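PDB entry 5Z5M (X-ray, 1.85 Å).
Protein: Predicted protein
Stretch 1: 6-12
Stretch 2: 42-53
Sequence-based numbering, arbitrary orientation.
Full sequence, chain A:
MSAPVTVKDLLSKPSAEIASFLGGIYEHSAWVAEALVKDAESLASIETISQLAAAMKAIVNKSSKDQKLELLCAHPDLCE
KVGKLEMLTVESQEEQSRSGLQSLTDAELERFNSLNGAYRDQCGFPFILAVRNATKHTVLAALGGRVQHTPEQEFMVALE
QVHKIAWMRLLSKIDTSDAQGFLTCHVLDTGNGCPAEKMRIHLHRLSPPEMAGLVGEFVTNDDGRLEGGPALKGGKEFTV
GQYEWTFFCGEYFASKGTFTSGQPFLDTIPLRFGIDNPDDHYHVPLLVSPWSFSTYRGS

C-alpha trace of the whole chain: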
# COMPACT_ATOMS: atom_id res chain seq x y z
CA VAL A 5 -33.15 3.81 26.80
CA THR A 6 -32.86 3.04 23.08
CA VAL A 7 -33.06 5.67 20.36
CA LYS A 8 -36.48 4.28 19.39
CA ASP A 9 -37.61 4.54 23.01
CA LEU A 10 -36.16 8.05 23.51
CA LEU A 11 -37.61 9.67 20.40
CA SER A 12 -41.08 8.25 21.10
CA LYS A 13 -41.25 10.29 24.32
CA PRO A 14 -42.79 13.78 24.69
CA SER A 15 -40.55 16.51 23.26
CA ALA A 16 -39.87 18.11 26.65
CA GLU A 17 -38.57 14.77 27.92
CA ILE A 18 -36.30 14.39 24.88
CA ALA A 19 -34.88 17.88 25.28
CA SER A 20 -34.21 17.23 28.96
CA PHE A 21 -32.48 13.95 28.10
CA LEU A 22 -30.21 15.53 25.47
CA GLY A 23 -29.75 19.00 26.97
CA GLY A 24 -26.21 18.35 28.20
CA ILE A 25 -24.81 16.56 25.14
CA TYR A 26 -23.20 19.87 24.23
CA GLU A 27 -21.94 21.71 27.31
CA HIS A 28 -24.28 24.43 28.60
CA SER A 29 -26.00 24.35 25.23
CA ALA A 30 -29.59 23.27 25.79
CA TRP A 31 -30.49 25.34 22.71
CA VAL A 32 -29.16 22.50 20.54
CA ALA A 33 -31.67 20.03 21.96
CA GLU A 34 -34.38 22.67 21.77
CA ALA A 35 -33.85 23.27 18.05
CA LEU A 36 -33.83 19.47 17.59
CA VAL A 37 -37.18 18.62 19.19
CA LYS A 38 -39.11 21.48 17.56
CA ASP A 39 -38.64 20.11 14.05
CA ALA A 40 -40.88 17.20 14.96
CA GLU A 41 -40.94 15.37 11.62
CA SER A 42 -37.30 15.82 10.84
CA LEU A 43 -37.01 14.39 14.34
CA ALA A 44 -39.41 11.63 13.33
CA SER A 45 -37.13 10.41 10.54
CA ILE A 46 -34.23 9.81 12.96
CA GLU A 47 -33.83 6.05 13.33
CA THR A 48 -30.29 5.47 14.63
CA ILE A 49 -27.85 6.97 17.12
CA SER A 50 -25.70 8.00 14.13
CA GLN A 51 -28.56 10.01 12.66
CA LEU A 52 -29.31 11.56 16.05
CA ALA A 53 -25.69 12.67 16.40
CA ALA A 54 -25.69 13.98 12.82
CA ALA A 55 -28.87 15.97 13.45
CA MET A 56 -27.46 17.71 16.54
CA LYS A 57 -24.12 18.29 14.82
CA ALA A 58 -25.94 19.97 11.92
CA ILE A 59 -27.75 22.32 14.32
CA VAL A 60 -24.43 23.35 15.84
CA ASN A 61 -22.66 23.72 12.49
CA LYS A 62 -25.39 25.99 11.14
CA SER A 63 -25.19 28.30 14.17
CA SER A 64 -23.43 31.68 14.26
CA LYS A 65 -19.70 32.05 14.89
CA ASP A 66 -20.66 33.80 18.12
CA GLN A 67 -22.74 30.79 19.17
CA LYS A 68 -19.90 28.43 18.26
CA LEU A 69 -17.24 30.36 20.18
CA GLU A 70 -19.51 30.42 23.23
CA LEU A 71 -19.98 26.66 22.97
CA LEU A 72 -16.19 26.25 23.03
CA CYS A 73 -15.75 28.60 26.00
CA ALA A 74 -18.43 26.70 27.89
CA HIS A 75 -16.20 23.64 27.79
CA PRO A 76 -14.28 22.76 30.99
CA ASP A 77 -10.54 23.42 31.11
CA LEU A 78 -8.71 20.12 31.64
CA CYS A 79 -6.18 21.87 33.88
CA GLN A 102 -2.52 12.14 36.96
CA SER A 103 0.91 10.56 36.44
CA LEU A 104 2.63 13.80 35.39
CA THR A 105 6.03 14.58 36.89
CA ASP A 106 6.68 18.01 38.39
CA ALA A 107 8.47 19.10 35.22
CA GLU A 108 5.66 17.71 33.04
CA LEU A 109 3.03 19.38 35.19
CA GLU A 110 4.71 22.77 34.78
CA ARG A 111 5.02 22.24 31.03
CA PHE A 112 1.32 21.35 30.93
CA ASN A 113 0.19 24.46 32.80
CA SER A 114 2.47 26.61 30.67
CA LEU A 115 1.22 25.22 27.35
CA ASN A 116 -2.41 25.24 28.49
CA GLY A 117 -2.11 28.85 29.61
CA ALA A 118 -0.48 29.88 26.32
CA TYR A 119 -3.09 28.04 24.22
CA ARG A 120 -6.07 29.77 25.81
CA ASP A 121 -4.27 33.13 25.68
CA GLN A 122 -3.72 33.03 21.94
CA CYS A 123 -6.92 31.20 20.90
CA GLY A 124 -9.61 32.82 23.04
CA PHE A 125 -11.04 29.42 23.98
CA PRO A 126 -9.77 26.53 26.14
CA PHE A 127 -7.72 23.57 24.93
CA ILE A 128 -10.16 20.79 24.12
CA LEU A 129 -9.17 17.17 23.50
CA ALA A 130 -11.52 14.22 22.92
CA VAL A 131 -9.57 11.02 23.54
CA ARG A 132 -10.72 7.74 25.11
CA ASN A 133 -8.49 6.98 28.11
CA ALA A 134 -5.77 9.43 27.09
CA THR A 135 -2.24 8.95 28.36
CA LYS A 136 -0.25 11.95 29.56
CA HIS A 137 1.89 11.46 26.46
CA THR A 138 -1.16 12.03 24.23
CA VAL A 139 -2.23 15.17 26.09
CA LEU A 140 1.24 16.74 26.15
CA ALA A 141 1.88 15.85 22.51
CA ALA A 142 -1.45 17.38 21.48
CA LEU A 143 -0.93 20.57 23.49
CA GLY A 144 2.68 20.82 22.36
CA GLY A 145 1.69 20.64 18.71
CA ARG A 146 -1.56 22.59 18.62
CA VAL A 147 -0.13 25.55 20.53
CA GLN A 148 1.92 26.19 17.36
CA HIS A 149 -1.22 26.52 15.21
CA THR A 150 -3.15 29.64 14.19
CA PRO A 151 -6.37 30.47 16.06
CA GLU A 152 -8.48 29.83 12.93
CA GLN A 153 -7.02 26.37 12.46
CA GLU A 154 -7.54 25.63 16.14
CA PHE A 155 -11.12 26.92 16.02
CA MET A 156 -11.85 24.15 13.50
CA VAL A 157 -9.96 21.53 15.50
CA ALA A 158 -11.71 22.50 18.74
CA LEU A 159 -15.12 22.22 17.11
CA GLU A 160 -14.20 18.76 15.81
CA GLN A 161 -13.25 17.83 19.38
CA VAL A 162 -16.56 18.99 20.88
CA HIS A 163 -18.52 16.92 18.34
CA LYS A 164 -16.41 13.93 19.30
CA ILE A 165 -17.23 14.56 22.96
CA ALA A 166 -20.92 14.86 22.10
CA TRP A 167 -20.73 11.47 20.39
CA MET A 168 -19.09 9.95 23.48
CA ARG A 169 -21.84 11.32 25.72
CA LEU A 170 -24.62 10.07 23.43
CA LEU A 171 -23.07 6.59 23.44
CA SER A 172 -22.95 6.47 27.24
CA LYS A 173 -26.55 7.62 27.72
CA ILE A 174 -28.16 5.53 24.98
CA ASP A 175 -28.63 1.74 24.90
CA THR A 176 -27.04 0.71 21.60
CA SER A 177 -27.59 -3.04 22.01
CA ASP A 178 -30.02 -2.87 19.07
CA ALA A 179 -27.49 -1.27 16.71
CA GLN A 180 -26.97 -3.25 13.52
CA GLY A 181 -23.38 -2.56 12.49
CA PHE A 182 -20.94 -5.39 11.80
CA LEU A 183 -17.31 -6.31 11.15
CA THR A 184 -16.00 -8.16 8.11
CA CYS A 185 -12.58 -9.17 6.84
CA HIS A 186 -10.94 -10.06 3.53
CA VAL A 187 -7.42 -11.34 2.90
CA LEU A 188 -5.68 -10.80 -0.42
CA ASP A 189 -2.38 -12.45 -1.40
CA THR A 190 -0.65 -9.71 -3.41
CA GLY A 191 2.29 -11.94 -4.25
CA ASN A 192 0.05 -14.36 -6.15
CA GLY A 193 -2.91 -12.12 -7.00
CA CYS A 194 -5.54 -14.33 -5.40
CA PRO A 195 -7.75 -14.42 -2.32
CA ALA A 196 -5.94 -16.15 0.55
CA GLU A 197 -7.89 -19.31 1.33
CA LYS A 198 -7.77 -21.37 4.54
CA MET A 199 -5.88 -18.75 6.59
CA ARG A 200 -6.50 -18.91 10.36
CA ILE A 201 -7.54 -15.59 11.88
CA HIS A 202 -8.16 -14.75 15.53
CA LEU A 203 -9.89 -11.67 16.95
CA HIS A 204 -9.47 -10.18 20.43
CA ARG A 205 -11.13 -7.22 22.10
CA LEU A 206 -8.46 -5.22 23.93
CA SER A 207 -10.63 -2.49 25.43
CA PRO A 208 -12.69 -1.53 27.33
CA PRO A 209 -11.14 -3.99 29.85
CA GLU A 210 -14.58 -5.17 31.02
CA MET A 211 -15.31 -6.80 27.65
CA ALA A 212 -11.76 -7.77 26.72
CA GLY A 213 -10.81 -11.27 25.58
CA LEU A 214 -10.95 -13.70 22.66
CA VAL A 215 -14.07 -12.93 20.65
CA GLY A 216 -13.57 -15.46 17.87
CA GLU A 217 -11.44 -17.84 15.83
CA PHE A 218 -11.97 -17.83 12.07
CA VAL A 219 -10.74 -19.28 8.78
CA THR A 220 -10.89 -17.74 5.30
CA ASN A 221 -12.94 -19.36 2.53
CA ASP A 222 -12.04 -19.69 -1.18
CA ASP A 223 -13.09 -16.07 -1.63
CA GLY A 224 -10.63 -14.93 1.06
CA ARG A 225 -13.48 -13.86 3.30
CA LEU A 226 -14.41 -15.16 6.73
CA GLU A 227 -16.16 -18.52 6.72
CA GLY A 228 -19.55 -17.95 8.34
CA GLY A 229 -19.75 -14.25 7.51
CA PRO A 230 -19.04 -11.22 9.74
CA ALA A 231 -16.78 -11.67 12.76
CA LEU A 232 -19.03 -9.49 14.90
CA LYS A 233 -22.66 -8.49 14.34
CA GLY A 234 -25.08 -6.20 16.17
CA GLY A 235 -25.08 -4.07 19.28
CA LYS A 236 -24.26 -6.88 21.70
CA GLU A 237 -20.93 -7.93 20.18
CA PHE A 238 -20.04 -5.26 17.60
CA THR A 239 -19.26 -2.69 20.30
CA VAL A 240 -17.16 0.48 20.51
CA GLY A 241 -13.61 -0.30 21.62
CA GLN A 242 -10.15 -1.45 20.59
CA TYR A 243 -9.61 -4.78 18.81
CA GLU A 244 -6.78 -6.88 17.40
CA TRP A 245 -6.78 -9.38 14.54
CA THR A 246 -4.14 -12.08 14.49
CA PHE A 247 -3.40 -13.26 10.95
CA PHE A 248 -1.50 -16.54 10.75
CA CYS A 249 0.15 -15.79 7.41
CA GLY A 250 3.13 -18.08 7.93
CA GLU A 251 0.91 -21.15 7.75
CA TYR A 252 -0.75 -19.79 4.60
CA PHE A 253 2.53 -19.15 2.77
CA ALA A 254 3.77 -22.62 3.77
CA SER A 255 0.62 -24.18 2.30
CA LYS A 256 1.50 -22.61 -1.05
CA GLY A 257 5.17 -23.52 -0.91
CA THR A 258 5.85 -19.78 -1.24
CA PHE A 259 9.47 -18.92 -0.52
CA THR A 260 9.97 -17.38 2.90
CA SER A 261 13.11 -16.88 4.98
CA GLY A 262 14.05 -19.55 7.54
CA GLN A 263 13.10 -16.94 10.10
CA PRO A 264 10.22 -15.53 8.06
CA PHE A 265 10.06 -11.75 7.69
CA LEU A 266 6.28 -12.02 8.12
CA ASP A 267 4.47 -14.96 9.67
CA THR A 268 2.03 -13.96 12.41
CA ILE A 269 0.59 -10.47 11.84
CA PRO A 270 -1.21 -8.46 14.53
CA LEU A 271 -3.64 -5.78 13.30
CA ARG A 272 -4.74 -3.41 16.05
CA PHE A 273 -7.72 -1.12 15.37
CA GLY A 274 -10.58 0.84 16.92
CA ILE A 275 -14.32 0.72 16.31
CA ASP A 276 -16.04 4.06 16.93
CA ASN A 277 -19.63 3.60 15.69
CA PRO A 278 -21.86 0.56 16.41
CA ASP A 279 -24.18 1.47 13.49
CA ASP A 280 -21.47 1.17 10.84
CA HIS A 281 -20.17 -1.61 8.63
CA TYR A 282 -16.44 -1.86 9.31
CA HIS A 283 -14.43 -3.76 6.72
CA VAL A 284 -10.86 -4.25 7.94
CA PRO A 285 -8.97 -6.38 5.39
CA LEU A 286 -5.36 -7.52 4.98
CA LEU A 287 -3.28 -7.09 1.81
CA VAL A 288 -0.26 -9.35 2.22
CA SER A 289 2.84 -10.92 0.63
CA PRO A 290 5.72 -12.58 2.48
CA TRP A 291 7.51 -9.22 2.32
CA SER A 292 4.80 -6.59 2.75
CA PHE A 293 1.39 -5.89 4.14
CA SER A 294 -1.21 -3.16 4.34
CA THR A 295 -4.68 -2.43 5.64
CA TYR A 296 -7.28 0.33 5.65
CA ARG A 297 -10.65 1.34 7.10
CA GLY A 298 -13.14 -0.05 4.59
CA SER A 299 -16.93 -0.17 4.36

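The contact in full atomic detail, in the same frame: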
# COMPACT_ATOMS: atom_id res chain seq x y z
N THR A 6 -33.29 3.12 24.47
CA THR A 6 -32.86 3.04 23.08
C THR A 6 -33.20 4.33 22.37
O THR A 6 -33.90 5.18 22.93
CB THR A 6 -33.51 1.85 22.34
OG1 THR A 6 -34.94 1.98 22.41
CG2 THR A 6 -33.09 0.53 22.97
N VAL A 7 -32.71 4.49 21.14
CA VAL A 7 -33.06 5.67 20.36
C VAL A 7 -34.55 5.65 20.04
O VAL A 7 -35.23 6.68 20.15
CB VAL A 7 -32.25 5.75 19.05
CG1 VAL A 7 -32.71 6.94 18.22
CG2 VAL A 7 -30.77 5.85 19.35
N LYS A 8 -35.06 4.48 19.65
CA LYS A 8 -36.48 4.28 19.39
C LYS A 8 -37.32 4.71 20.59
O LYS A 8 -38.29 5.45 20.45
CB LYS A 8 -36.76 2.81 19.08
CG LYS A 8 -37.05 2.53 17.62
CD LYS A 8 -38.10 1.44 17.48
CE LYS A 8 -39.45 1.92 17.98
NZ LYS A 8 -40.59 1.22 17.31
N ASP A 9 -36.93 4.23 21.76
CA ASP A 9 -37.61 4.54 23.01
C ASP A 9 -37.56 6.05 23.30
O ASP A 9 -38.59 6.67 23.55
CB ASP A 9 -36.96 3.74 24.15
CG ASP A 9 -37.44 4.17 25.52
OD1 ASP A 9 -38.59 4.66 25.64
OD2 ASP A 9 -36.67 4.00 26.49
N LEU A 10 -36.36 6.62 23.24
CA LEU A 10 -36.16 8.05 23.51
C LEU A 10 -37.06 8.93 22.64
O LEU A 10 -37.83 9.75 23.16
CB LEU A 10 -34.70 8.43 23.28
CG LEU A 10 -34.35 9.92 23.40
CD1 LEU A 10 -34.70 10.48 24.77
CD2 LEU A 10 -32.88 10.16 23.08
N LEU A 11 -36.95 8.77 21.33
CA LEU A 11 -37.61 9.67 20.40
C LEU A 11 -39.13 9.46 20.32
O LEU A 11 -39.82 10.19 19.61
CB LEU A 11 -36.98 9.55 19.01
CG LEU A 11 -35.49 9.90 18.97
CD1 LEU A 11 -34.95 9.78 17.55
CD2 LEU A 11 -35.24 11.30 19.52
N SER A 12 -39.64 8.47 21.04
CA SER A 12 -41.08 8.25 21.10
C SER A 12 -41.68 8.94 22.32
O SER A 12 -42.89 8.90 22.55
CB SER A 12 -41.40 6.75 21.13
OG SER A 12 -41.26 6.23 22.43
N SER A 42 -38.70 16.09 11.10
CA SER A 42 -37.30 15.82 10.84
C SER A 42 -36.81 14.92 11.96
O SER A 42 -36.07 13.97 11.74
CB SER A 42 -36.48 17.11 10.76
OG SER A 42 -35.11 16.83 10.54
N LEU A 43 -37.26 15.24 13.18
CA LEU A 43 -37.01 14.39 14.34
C LEU A 43 -37.54 12.98 14.12
O LEU A 43 -36.90 12.00 14.50
CB LEU A 43 -37.66 14.98 15.59
CG LEU A 43 -37.40 14.21 16.88
CD1 LEU A 43 -36.05 14.58 17.46
CD2 LEU A 43 -38.51 14.46 17.90
N ALA A 44 -38.72 12.90 13.51
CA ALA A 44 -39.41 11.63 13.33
C ALA A 44 -38.67 10.67 12.40
O ALA A 44 -38.82 9.45 12.51
CB ALA A 44 -40.82 11.87 12.80
N SER A 45 -37.87 11.23 11.50
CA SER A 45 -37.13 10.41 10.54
C SER A 45 -35.83 9.85 11.12
O SER A 45 -35.17 9.02 10.48
CB SER A 45 -36.83 11.23 9.28
OG SER A 45 -35.83 12.20 9.54
N ILE A 46 -35.46 10.28 12.32
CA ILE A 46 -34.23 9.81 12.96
C ILE A 46 -34.41 8.40 13.51
O ILE A 46 -35.22 8.17 14.40
CB ILE A 46 -33.78 10.73 14.10
CG1 ILE A 46 -33.48 12.13 13.56
CG2 ILE A 46 -32.55 10.14 14.78
CD1 ILE A 46 -33.23 13.17 14.64
N GLU A 47 -33.63 7.45 12.99
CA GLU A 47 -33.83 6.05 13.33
C GLU A 47 -32.66 5.43 14.10
O GLU A 47 -32.83 4.41 14.76
CB GLU A 47 -34.09 5.24 12.06
CG GLU A 47 -35.38 5.60 11.33
CD GLU A 47 -35.66 4.67 10.16
OE1 GLU A 47 -34.80 3.82 9.84
OE2 GLU A 47 -36.75 4.78 9.55
N THR A 48 -31.48 6.04 14.00
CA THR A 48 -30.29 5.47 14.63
C THR A 48 -29.55 6.50 15.48
O THR A 48 -29.82 7.70 15.39
CB THR A 48 -29.31 4.91 13.57
OG1 THR A 48 -28.86 5.98 12.72
CG2 THR A 48 -29.97 3.83 12.73
N ILE A 49 -28.61 6.04 16.29
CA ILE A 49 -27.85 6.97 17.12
C ILE A 49 -26.94 7.82 16.23
O ILE A 49 -26.69 8.99 16.52
CB ILE A 49 -27.05 6.23 18.22
CG1 ILE A 49 -26.44 7.24 19.20
CG2 ILE A 49 -25.99 5.33 17.62
CD1 ILE A 49 -25.75 6.60 20.38
N SER A 50 -26.49 7.25 15.11
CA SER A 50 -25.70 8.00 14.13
C SER A 50 -26.47 9.20 13.60
O SER A 50 -25.95 10.31 13.54
CB SER A 50 -25.28 7.11 12.96
OG SER A 50 -24.34 6.14 13.37
N GLN A 51 -27.71 8.95 13.20
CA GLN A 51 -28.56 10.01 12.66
C GLN A 51 -28.87 11.07 13.71
O GLN A 51 -28.97 12.26 13.40
CB GLN A 51 -29.85 9.41 12.09
CG GLN A 51 -29.63 8.60 10.82
CD GLN A 51 -30.86 7.83 10.40
OE1 GLN A 51 -31.83 7.71 11.16
NE2 GLN A 51 -30.84 7.28 9.20
N LEU A 52 -29.04 10.64 14.95
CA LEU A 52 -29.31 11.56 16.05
C LEU A 52 -28.11 12.48 16.26
O LEU A 52 -28.27 13.70 16.39
CB LEU A 52 -29.64 10.78 17.33
CG LEU A 52 -29.75 11.63 18.60
CD1 LEU A 52 -30.82 12.71 18.42
CD2 LEU A 52 -30.05 10.75 19.80
N ALA A 53 -26.92 11.90 16.26
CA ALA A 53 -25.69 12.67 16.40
C ALA A 53 -25.51 13.65 15.24
O ALA A 53 -25.12 14.80 15.45
CB ALA A 53 -24.48 11.74 16.49

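A short helix beginning at Val7 packs against a bent segment that runs from Leu43 through a loop into the helix starting at Ile49. The register pairs Val7 with Ile49 (CA to CA, 6.3 Å) and Leu11 with Ala44 (CA to CA, 7.6 Å), so the first helix advances while the second stretch is followed backward. No hydrogen bond crosses; the contact is apolar and buries 334 Å², both sides summed.

Val7, Leu10 and Leu11 lie on one face of the first helix, their CA-to-CB bonds directed toward the second stretch. Val7, chi1 t, sets CG2 3.9 Å from Ile49 CB and 3.8 Å from Ile49 N, while its CG1 lies 4.1 Å from Thr48 O; this small branched side chain thus rests on the start of the second helix. Leu11, m/t, has the largest area covered by the other stretch (89 Å²) and spans Leu43 and Ile46: CD1 meets Ile46 CG2 at 3.7 Å and Ile46 O at 3.5 Å, and CD2 meets Leu43 CD1 at 4.0 Å, so its two methyls serve different neighbours. Leu43, t with chi2 82°, leaves its backbone sideways, yet its end comes nearer to Leu11. Ile46, m/t, points toward the first helix. Leu10 and Leu52 share the t/p rotamer and touch more loosely, CD2 to CD2 at 4.4 Å.

Several polar side chains instead bond within their own stretch. Thr6 and Thr48, both chi1 p, are N-caps: Thr6 OG1 accepts from Asp9 N (3.1 Å) and Thr48 OG1 from Gln51 N (3.2 Å), satisfying amides that lack a partner in the preceding turn. The Gln51 side chain, m/t, turns back so that OE1 accepts from Glu47 N (2.6 Å) and weakly from Thr48 N (3.3 Å). Ser12 and Ser45, chi1 p, fold back to donate from Ser12 OG to Asp9 O (2.9 Å) and from Ser45 OG to Ser42 O (2.8 Å).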